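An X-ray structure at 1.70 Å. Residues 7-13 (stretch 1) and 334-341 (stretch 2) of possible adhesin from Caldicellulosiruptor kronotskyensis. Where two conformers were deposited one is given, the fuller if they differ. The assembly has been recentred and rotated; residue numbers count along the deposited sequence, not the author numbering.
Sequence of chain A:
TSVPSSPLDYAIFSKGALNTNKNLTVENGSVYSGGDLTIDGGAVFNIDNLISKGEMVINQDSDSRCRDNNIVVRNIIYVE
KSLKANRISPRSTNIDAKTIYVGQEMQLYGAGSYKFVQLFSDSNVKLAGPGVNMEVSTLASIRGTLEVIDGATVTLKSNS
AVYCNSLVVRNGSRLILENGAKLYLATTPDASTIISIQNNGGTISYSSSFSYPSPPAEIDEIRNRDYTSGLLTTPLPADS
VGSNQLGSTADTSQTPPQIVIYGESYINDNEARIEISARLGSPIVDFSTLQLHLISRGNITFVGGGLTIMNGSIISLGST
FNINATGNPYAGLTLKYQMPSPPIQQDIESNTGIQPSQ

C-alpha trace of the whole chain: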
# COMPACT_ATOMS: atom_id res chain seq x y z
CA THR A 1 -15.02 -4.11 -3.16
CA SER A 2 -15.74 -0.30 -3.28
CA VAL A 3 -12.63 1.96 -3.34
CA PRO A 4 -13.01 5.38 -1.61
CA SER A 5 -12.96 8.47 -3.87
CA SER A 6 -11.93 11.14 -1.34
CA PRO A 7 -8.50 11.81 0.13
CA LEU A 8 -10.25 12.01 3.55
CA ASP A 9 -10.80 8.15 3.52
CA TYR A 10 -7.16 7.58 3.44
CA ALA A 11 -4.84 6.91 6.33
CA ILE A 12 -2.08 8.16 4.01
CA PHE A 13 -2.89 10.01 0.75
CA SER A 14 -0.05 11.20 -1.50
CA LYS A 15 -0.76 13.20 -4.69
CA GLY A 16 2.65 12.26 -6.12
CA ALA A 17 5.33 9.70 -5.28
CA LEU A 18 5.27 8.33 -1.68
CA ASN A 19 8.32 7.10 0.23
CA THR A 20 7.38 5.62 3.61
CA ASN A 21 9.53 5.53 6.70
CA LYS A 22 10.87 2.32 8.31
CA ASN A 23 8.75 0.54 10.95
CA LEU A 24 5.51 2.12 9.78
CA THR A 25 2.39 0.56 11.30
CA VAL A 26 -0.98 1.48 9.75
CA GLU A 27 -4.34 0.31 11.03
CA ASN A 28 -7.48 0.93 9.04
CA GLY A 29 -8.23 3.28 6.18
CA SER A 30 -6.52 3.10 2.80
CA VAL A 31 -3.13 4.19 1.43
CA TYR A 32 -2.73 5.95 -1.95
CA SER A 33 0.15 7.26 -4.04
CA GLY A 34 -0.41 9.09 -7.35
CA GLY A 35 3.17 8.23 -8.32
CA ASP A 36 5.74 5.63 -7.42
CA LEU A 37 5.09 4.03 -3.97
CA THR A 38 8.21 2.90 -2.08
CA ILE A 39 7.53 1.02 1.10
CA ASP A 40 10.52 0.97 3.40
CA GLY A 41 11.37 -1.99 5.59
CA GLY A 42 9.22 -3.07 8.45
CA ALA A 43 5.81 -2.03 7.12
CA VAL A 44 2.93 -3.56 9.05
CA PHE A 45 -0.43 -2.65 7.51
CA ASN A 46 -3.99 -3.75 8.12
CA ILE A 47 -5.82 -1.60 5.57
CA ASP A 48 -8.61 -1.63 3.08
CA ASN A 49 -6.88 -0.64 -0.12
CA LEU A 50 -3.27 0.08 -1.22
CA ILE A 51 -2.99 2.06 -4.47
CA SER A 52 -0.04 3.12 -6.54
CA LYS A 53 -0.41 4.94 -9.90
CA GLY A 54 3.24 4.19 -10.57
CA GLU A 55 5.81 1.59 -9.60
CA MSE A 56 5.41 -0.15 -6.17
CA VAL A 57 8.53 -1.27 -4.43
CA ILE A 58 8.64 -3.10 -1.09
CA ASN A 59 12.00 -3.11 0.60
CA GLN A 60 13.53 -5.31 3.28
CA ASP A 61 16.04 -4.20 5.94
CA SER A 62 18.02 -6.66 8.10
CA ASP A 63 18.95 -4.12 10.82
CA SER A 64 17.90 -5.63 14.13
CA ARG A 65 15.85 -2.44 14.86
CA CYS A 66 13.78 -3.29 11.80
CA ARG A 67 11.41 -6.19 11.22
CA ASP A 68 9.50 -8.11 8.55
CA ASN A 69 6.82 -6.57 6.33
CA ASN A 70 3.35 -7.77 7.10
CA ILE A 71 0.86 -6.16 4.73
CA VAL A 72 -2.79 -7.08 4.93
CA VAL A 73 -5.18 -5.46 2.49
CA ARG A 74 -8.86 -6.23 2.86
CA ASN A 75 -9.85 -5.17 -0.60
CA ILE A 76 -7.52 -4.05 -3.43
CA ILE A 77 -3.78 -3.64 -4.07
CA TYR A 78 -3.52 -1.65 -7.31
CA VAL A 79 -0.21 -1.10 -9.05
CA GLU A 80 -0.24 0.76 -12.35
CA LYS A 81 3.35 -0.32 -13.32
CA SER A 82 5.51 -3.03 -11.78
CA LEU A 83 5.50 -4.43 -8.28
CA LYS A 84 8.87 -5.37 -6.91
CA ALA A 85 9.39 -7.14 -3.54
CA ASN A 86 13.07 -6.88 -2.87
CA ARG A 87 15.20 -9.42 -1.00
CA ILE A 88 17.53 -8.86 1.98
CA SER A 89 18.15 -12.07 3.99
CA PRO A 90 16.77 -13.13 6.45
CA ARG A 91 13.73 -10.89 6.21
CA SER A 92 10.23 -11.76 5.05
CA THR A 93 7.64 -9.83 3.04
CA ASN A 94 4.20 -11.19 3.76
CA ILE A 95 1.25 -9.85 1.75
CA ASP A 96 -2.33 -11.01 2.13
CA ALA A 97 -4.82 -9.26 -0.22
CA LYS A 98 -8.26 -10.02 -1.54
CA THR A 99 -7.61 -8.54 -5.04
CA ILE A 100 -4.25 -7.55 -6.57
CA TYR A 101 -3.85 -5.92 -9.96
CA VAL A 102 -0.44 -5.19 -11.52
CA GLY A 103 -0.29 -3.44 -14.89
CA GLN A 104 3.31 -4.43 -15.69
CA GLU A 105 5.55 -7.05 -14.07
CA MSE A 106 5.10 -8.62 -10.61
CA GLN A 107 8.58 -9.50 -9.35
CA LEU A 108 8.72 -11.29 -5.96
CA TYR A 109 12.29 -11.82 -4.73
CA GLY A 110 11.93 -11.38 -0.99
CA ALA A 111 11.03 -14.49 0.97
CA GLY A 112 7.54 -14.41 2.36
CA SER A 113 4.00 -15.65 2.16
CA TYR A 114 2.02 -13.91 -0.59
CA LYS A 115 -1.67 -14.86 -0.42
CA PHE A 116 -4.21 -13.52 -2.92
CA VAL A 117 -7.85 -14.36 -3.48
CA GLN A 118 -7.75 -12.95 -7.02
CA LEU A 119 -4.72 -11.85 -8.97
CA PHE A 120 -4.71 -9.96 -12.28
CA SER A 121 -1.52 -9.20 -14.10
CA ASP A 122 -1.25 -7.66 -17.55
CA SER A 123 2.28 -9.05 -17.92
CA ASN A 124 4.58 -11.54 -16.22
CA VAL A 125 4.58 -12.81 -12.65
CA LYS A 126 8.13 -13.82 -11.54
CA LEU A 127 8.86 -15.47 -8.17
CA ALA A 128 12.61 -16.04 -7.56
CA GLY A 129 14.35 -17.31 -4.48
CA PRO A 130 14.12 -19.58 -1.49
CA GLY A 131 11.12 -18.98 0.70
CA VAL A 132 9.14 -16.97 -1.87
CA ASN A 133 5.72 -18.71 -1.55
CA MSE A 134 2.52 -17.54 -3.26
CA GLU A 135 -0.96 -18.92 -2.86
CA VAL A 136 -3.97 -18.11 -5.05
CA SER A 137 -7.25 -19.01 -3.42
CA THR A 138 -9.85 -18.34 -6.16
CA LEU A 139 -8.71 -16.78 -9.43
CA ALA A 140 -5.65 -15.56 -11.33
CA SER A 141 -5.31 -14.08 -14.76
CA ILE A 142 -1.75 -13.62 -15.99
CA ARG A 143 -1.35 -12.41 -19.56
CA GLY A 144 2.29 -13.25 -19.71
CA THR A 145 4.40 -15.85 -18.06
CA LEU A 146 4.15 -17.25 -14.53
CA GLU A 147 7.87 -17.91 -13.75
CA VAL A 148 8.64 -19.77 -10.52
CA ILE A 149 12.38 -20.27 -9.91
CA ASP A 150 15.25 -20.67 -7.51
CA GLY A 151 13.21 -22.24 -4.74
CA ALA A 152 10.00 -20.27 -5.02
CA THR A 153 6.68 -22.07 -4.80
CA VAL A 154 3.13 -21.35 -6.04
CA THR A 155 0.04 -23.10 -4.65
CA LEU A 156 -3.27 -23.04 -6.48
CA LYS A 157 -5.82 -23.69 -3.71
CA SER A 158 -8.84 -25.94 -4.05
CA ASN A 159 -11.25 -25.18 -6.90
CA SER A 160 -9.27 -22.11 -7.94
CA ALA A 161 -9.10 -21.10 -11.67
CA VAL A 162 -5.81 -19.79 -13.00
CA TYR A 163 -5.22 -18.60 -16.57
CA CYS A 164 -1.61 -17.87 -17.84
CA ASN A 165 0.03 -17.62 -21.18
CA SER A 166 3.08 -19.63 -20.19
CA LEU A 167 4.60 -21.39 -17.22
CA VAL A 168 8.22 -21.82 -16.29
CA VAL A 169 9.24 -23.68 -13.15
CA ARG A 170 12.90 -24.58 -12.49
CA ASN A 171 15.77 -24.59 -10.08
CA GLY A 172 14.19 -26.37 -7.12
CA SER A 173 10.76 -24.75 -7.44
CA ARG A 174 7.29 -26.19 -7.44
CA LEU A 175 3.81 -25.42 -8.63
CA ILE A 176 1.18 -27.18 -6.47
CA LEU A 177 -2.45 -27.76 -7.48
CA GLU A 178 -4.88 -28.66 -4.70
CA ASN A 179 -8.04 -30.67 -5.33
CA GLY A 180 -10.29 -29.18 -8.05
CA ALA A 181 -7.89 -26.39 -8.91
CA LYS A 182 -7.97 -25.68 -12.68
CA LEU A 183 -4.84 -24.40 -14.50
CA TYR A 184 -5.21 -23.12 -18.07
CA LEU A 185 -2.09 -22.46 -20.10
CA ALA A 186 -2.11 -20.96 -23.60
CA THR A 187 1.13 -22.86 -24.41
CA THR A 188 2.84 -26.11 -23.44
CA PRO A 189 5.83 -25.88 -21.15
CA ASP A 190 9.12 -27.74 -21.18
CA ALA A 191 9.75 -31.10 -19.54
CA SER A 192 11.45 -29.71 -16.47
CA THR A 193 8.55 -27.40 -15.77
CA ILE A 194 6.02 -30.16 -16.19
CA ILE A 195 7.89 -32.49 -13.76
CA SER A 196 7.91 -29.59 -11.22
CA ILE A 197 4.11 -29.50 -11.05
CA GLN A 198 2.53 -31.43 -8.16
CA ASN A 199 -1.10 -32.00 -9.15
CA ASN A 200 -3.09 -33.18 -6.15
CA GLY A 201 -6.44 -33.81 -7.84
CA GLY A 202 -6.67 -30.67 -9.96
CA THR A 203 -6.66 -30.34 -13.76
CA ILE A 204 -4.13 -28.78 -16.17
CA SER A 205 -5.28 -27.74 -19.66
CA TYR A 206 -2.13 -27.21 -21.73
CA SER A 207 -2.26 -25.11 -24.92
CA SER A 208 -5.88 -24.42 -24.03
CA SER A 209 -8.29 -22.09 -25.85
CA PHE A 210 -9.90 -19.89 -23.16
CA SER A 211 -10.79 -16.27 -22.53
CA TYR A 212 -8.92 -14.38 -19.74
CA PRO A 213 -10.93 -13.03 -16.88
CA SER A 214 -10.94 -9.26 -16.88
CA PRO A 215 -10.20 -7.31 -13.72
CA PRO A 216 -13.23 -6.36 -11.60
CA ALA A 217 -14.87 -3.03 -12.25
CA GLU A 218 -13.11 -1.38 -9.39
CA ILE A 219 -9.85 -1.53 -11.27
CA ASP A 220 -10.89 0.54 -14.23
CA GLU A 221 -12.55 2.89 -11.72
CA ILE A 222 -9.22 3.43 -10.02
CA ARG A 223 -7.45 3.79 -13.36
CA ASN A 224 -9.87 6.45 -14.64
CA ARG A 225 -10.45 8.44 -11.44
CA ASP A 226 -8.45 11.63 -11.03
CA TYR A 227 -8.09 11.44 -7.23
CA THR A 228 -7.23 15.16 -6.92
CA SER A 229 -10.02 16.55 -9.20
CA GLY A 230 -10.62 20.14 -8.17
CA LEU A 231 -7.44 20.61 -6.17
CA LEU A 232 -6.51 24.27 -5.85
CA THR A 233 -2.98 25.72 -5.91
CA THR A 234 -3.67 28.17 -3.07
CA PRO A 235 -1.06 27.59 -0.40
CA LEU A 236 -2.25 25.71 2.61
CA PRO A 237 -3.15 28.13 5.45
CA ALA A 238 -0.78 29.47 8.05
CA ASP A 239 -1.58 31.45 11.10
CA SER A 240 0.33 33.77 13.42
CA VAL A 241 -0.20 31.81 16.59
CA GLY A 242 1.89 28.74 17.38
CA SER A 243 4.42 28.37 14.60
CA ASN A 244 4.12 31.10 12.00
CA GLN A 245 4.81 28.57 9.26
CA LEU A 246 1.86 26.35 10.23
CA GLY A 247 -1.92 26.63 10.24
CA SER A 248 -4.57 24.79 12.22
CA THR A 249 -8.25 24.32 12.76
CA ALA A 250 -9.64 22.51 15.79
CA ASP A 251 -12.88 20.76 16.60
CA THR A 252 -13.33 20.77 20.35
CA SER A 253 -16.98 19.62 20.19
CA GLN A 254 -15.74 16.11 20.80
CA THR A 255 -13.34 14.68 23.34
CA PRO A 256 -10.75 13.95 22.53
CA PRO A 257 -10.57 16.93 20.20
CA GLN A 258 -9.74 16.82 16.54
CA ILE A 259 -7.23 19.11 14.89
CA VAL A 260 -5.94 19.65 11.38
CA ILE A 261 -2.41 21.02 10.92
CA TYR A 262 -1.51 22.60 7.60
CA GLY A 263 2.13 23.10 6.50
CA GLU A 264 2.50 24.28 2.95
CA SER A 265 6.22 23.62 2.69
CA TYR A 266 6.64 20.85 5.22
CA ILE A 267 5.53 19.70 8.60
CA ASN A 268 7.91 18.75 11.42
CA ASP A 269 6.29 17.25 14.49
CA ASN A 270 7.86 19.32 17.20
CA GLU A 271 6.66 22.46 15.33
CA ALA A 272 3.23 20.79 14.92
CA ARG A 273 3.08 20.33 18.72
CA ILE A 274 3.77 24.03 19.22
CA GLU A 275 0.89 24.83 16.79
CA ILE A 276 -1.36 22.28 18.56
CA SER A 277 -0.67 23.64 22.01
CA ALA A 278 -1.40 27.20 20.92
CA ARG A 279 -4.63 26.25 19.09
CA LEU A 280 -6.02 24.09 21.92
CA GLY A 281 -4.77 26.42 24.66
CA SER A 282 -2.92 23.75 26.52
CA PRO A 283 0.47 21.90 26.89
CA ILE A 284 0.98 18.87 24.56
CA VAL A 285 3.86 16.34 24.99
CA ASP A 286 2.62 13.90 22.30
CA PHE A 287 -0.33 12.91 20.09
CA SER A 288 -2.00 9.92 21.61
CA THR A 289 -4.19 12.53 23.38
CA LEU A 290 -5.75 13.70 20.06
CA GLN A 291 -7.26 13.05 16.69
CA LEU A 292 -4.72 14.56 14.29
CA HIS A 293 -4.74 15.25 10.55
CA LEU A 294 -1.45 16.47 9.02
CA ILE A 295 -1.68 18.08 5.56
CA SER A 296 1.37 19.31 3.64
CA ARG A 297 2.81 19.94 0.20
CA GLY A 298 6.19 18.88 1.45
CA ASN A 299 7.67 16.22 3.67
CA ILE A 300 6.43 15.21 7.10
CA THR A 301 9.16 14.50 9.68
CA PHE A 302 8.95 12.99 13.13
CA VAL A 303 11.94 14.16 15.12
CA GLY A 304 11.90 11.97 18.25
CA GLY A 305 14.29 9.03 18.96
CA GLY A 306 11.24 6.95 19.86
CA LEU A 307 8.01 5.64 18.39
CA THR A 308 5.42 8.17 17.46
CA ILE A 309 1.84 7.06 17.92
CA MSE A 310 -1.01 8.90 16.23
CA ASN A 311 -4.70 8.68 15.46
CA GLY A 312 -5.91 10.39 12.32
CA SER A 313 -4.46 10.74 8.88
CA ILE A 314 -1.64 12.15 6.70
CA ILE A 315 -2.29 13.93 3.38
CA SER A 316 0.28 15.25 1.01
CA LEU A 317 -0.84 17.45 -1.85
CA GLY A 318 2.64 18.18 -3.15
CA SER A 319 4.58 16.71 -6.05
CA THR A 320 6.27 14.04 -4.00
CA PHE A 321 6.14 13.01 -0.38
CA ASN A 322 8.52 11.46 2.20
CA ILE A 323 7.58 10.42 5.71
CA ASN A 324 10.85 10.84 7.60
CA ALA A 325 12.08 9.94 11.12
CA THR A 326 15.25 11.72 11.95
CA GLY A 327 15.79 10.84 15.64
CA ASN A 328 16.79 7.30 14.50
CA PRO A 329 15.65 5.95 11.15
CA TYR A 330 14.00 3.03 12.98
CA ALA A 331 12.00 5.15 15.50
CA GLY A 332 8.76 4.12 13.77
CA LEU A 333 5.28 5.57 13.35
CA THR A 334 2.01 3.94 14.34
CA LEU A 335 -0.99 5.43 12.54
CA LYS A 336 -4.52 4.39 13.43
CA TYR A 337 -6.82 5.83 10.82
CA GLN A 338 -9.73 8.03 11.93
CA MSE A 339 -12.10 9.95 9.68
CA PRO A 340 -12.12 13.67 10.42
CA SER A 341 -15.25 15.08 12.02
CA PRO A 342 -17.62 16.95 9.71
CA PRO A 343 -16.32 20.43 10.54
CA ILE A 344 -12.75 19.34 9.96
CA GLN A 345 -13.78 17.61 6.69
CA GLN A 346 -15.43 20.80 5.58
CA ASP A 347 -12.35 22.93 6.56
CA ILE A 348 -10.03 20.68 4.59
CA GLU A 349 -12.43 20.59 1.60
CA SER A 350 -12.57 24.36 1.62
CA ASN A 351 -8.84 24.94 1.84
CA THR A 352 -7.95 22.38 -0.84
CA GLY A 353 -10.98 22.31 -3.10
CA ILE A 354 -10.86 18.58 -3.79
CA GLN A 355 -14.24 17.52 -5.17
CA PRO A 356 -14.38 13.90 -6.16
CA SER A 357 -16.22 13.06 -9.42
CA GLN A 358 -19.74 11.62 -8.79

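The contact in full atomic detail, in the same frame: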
# COMPACT_ATOMS: atom_id res chain seq x y z
N PRO A 7 -9.71 11.89 -0.67
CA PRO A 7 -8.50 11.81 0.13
C PRO A 7 -8.78 11.71 1.64
O PRO A 7 -7.91 11.27 2.44
CB PRO A 7 -7.76 13.09 -0.21
CG PRO A 7 -8.26 13.53 -1.55
CD PRO A 7 -9.68 13.02 -1.63
N LEU A 8 -9.97 12.13 2.12
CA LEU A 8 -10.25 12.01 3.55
C LEU A 8 -10.45 10.56 4.07
O LEU A 8 -10.41 10.32 5.28
CB LEU A 8 -11.46 12.81 3.98
CG LEU A 8 -11.58 14.25 3.53
CD1 LEU A 8 -12.87 14.76 4.14
CD2 LEU A 8 -10.41 15.12 3.90
N ASP A 9 -10.62 9.60 3.17
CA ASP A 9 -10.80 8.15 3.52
C ASP A 9 -9.53 7.43 3.70
O ASP A 9 -9.48 6.14 3.92
CB ASP A 9 -11.60 7.51 2.38
CG ASP A 9 -13.02 8.12 2.25
OD1 ASP A 9 -13.48 8.68 3.27
OD2 ASP A 9 -13.59 8.16 1.10
N TYR A 10 -8.44 8.20 3.49
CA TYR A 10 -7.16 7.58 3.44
C TYR A 10 -6.40 7.82 4.72
O TYR A 10 -6.37 8.94 5.22
CB TYR A 10 -6.34 8.09 2.23
CG TYR A 10 -6.84 7.42 0.96
CD1 TYR A 10 -7.93 7.94 0.30
CD2 TYR A 10 -6.28 6.26 0.48
CE1 TYR A 10 -8.43 7.34 -0.82
CE2 TYR A 10 -6.78 5.64 -0.67
CZ TYR A 10 -7.87 6.20 -1.29
OH TYR A 10 -8.47 5.64 -2.41
N ALA A 11 -5.78 6.77 5.23
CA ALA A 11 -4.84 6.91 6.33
C ALA A 11 -3.64 7.76 5.86
O ALA A 11 -3.12 8.66 6.58
CB ALA A 11 -4.36 5.59 6.79
N ILE A 12 -3.18 7.43 4.64
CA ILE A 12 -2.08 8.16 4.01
C ILE A 12 -2.49 8.38 2.53
O ILE A 12 -2.70 7.41 1.79
CB ILE A 12 -0.74 7.43 4.08
CG1 ILE A 12 -0.33 7.12 5.51
CG2 ILE A 12 0.35 8.24 3.41
CD1 ILE A 12 0.83 6.21 5.60
N PHE A 13 -2.61 9.64 2.14
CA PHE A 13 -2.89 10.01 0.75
C PHE A 13 -1.72 10.84 0.22
O PHE A 13 -1.36 11.87 0.79
CB PHE A 13 -4.20 10.76 0.67
CG PHE A 13 -4.55 11.16 -0.73
CD1 PHE A 13 -3.96 12.30 -1.31
CD2 PHE A 13 -5.46 10.40 -1.45
CE1 PHE A 13 -4.27 12.58 -2.64
CE2 PHE A 13 -5.76 10.70 -2.75
CZ PHE A 13 -5.17 11.80 -3.33
N THR A 334 3.24 4.68 14.33
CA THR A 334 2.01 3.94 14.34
C THR A 334 0.90 4.92 14.03
O THR A 334 0.81 5.96 14.70
CB THR A 334 1.78 3.32 15.72
OG1 THR A 334 2.73 2.26 15.90
CG2 THR A 334 0.44 2.79 15.88
N LEU A 335 0.13 4.61 13.00
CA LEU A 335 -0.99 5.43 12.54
C LEU A 335 -2.29 4.61 12.53
O LEU A 335 -2.45 3.67 11.73
CB LEU A 335 -0.69 6.05 11.18
CG LEU A 335 -1.81 6.80 10.43
CD1 LEU A 335 -2.32 7.98 11.26
CD2 LEU A 335 -1.30 7.25 9.05
N LYS A 336 -3.20 4.98 13.42
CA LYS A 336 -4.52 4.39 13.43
C LYS A 336 -5.42 5.38 12.72
O LYS A 336 -5.67 6.49 13.20
CB LYS A 336 -5.04 4.20 14.84
CG LYS A 336 -6.46 3.65 14.86
CD LYS A 336 -6.50 2.16 14.96
CE LYS A 336 -7.44 1.67 16.05
NZ LYS A 336 -8.87 1.85 15.75
N TYR A 337 -5.94 4.95 11.60
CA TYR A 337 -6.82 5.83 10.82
C TYR A 337 -8.07 6.27 11.58
O TYR A 337 -8.74 5.44 12.21
CB TYR A 337 -7.25 5.15 9.53
CG TYR A 337 -8.31 5.95 8.79
CD1 TYR A 337 -7.98 7.12 8.14
CD2 TYR A 337 -9.62 5.53 8.73
CE1 TYR A 337 -8.94 7.85 7.48
CE2 TYR A 337 -10.58 6.27 8.06
CZ TYR A 337 -10.24 7.47 7.44
OH TYR A 337 -11.20 8.23 6.72
N GLN A 338 -8.42 7.56 11.47
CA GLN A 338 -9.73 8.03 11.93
C GLN A 338 -10.21 9.06 10.95
O GLN A 338 -9.46 9.95 10.58
CB GLN A 338 -9.60 8.75 13.26
CG GLN A 338 -9.03 7.93 14.39
CD GLN A 338 -10.05 6.89 14.89
OE1 GLN A 338 -11.22 6.86 14.45
NE2 GLN A 338 -9.58 6.02 15.76
N MSE A 339 -11.48 8.96 10.57
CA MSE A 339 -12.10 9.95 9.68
C MSE A 339 -12.21 11.27 10.40
O MSE A 339 -12.63 11.30 11.57
CB MSE A 339 -13.51 9.50 9.27
CG MSE A 339 -14.27 10.53 8.44
SE MSE A 339 -13.77 10.40 6.53
CE MSE A 339 -15.66 10.50 5.95
N PRO A 340 -11.87 12.38 9.73
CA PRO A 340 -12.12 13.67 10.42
C PRO A 340 -13.59 13.89 10.67
O PRO A 340 -14.45 13.34 9.93
CB PRO A 340 -11.56 14.73 9.47
CG PRO A 340 -10.99 14.02 8.31
CD PRO A 340 -11.31 12.58 8.39
N SER A 341 -13.88 14.67 11.69
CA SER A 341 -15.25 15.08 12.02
C SER A 341 -15.77 15.96 10.88
O SER A 341 -15.01 16.54 10.11
CB SER A 341 -15.29 15.87 13.29
OG SER A 341 -14.54 17.06 13.15
O HOH W 1 -13.58 7.02 6.16

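Tyr 337 covers more surface in this contact than any other residue, and the evidence for its role begins with direction. It lies in the strand 334-337, its CA-to-CB bond points toward the first stretch, and its chi1 of 173° (t) extends the ring along the segment from Ala 11 back to Leu 8. At the far end of the ring, Tyr 337 OH donates a hydrogen bond to Leu 8 O at 2.7 Å. Leu 8 O lies at the ring edge, near its plane, as expected for a carbonyl that accepts a phenolic proton. The carbonyl belongs to the 3-10 segment 7-9, whose turn is marked by the bond from Tyr 10 N to Pro 7 O at 3.3 Å; Leu 8 O, the next carbonyl, takes its hydrogen bond from Tyr 337, 329 residues along the chain.

The same hydroxyl also accepts. Water 1 donates to Tyr 337 OH at 2.7 Å and, through a weak hydrogen bond, to Asp 9 OD1, with 3.3 Å between the water O and OD1. The direct separation from Asp 9 OD1 to Tyr 337 OH is 4.2 Å, too long for a hydrogen bond, so the water supplies the polar link between these two side chains. The CA-to-CB bond of Asp 9 points away from the second stretch, yet the end of the side chain comes nearer. Further along the ring, Asp 9 O sits over one face, while Ala 11 CA lies 3.6 Å from Tyr 337 CD1 in an oblique position. The base of the tyrosine packs as well, with Ala 11 CB 4.0 Å from Tyr 337 CB.

Leu 8, second in covered area, contributes both its backbone and its side chain. Besides accepting the tyrosine proton, Leu 8 O lies 3.6 Å from Met 339 SE, a van der Waals contact, since the selenium carries no hydrogen to donate. Apolar contacts from Leu 8 CB reach Met 339 SE at 4.2 Å and Pro 340 CD at 4.4 Å. Met 339 is present as selenomethionine in two deposited conformers, so these distances describe the one given. In that conformer Met 339 SE also lies 3.7 Å from Asp 9 OD1.

Ala 11 and Leu 335 have equal areas covered and make a second apolar patch, with Ile 12. Leu 335 and Tyr 337 both point toward the first stretch, whereas Lys 336 between them points away, the alternation expected of a strand. Leu 335 CD2 approaches Ala 11 O to 3.4 Å, Ile 12 CG1 to 3.7 Å and Ala 11 CB to 4.2 Å. The chain turns a corner at residues 11 and 12, and this one methyl meets both of them there. Although the CA atoms of Ala 11 and Tyr 337 are only 5.0 Å apart, no backbone hydrogen bond joins the two stretches. The direct polar link is the one made by the tyrosine hydroxyl; the rest is packing and one bridging water.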